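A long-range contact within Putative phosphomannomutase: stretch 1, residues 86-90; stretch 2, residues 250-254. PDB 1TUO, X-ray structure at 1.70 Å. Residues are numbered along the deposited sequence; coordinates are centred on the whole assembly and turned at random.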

# COMPACT_ATOMS: atom_id res chain seq x y z
N VAL A 86 -12.84 4.26 5.82
CA VAL A 86 -11.55 4.44 6.47
C VAL A 86 -10.39 3.85 5.69
O VAL A 86 -10.56 2.90 4.92
N PRO A 87 -9.19 4.40 5.87
CA PRO A 87 -8.00 3.89 5.17
C PRO A 87 -7.67 2.53 5.80
O PRO A 87 -7.92 2.31 6.99
N THR A 88 -7.11 1.63 5.00
CA THR A 88 -6.70 0.33 5.51
C THR A 88 -5.81 0.49 6.75
O THR A 88 -6.00 -0.20 7.76
N PRO A 89 -4.82 1.39 6.69
CA PRO A 89 -3.97 1.55 7.87
C PRO A 89 -4.71 1.93 9.15
O PRO A 89 -4.27 1.57 10.25
N LEU A 90 -5.82 2.67 9.04
CA LEU A 90 -6.58 3.03 10.24
C LEU A 90 -7.22 1.76 10.81
O LEU A 90 -7.27 1.56 12.03
N GLY A 250 -7.19 3.78 -3.45
CA GLY A 250 -8.51 3.50 -2.91
C GLY A 250 -8.66 3.39 -1.41
O GLY A 250 -9.56 4.01 -0.83
N ASP A 251 -7.79 2.61 -0.77
CA ASP A 251 -7.85 2.43 0.68
C ASP A 251 -6.67 3.09 1.40
O ASP A 251 -6.44 2.89 2.59
N ALA A 252 -5.95 3.91 0.64
CA ALA A 252 -4.80 4.65 1.13
C ALA A 252 -3.68 3.82 1.76
O ALA A 252 -3.04 4.27 2.71
N ASP A 253 -3.43 2.62 1.25
CA ASP A 253 -2.31 1.87 1.79
C ASP A 253 -1.11 2.09 0.86
O ASP A 253 0.01 1.69 1.17
N ARG A 254 -1.36 2.76 -0.26
CA ARG A 254 -0.32 3.07 -1.25
C ARG A 254 -0.38 4.54 -1.66
O ARG A 254 -1.43 5.18 -1.56

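This is a small, buried, largely polar contact in which Thr88, at the start of a helix, is held by two hydrogen bonds to a single residue, Asp251, while prolines on both sides of the threonine in sequence and the small side chain of Ala252 fill in around it. The two stretches lie more than 160 residues apart in the chain and bury 214 Å² between them, so the contact depends on a few well-placed atoms rather than on a broad surface.

Thr88 is the residue of the first stretch whose CA-to-CB bond points toward the second. With chi1 at -81° (m), its hydroxyl reaches the carboxylate of Asp251, and OG1 of Thr88 donates to OD2 of Asp251 in a very short hydrogen bond of 2.5 Å. The backbone adds a second link: the amide N of Thr88 donates to the carbonyl O of Asp251 at 2.8 Å, with an N-H...O angle of 156°. Amides in the first turn of a helix have no carbonyl of an earlier turn to bind, so an acceptor from a distant loop meets a real need here. Threonine suits the position because its short, branched side chain offers a hydroxyl close to the backbone together with some apolar surface; its CB lies 4.2 Å from CB of Asp253.

Asp251 answers with both its main chain and its side chain. Its CA-to-CB bond runs sideways to the first stretch, but chi1 of 63° (p) and chi2 of -26° bring OD2 to the threonine hydroxyl. The other carboxylate oxygen, OD1, is hydrogen-bonded elsewhere in the structure, so both oxygens of this buried acid have partners. OD1 also comes within 3.1 Å of OD2 of Asp253; both oxygens are acceptors, so this approach is not a hydrogen bond.

The prolines supply the apolar part. Pro87 occupies the N-cap position, where the lack of an amide hydrogen is readily tolerated, since the N-cap amide is not needed for the helix's own hydrogen bonds, and its own O accepts a weak 3.0 Å hydrogen bond from N of Leu90. Its CA sits 3.2 Å from O of Asp251, and its CB meets CB of Ala252 at 3.9 Å, an apolar contact. Ala252 has just a methyl for a side chain, while its backbone O approaches the ring of Pro89; its phi/psi of 56/35 is a left-handed conformation. Pro89 belongs to the first turn of the helix, where a missing amide hydrogen likewise costs little. CD of its ring (C-gamma endo) lies 3.7 Å from O of Asp251 and likewise 3.7 Å from O of Ala252, while CD lies 4.3 Å from CA of Asp253.

Asp253, with chi1 at 70° (p), thus takes part mainly through CA and CB, and its carboxylate makes no hydrogen bond to the first stretch. Val86, whose CA-to-CB bond points away, and Leu90, which is out of reach, leave the contact to the three residues between them.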

# COMPACT_ATOMS: atom_id res chain seq x y z
CB VAL A 86 -11.52 3.77 7.88
CG1 VAL A 86 -12.57 4.39 8.80
CG2 VAL A 86 -11.76 2.27 7.74
CB PRO A 87 -6.92 4.91 5.52
CG PRO A 87 -7.66 6.15 5.83
CD PRO A 87 -8.89 5.67 6.56
CB THR A 88 -5.95 -0.48 4.42
OG1 THR A 88 -6.92 -1.07 3.54
CG2 THR A 88 -5.06 -1.57 5.03
CB PRO A 89 -2.93 2.59 7.44
CG PRO A 89 -3.61 3.32 6.30
CD PRO A 89 -4.30 2.20 5.57
CB LEU A 90 -7.67 4.06 9.92
CG LEU A 90 -8.68 4.35 11.04
CD1 LEU A 90 -7.93 4.77 12.30
CD2 LEU A 90 -9.65 5.45 10.61
CB ASP A 251 -7.92 0.93 1.01
CG ASP A 251 -6.69 0.17 0.56
OD1 ASP A 251 -6.02 0.61 -0.41
OD2 ASP A 251 -6.40 -0.89 1.15
CB ALA A 252 -5.25 5.75 2.11
CB ASP A 253 -2.63 0.37 1.95
CG ASP A 253 -2.74 -0.37 0.63
OD1 ASP A 253 -2.67 -1.62 0.67
OD2 ASP A 253 -2.91 0.28 -0.42
CB ARG A 254 -0.51 2.24 -2.52
CG ARG A 254 -0.58 0.73 -2.32
CD ARG A 254 -0.87 0.03 -3.63
NE ARG A 254 -0.86 -1.42 -3.49
CZ ARG A 254 -0.84 -2.27 -4.52
NH1 ARG A 254 -0.84 -1.81 -5.76
NH2 ARG A 254 -0.83 -3.58 -4.29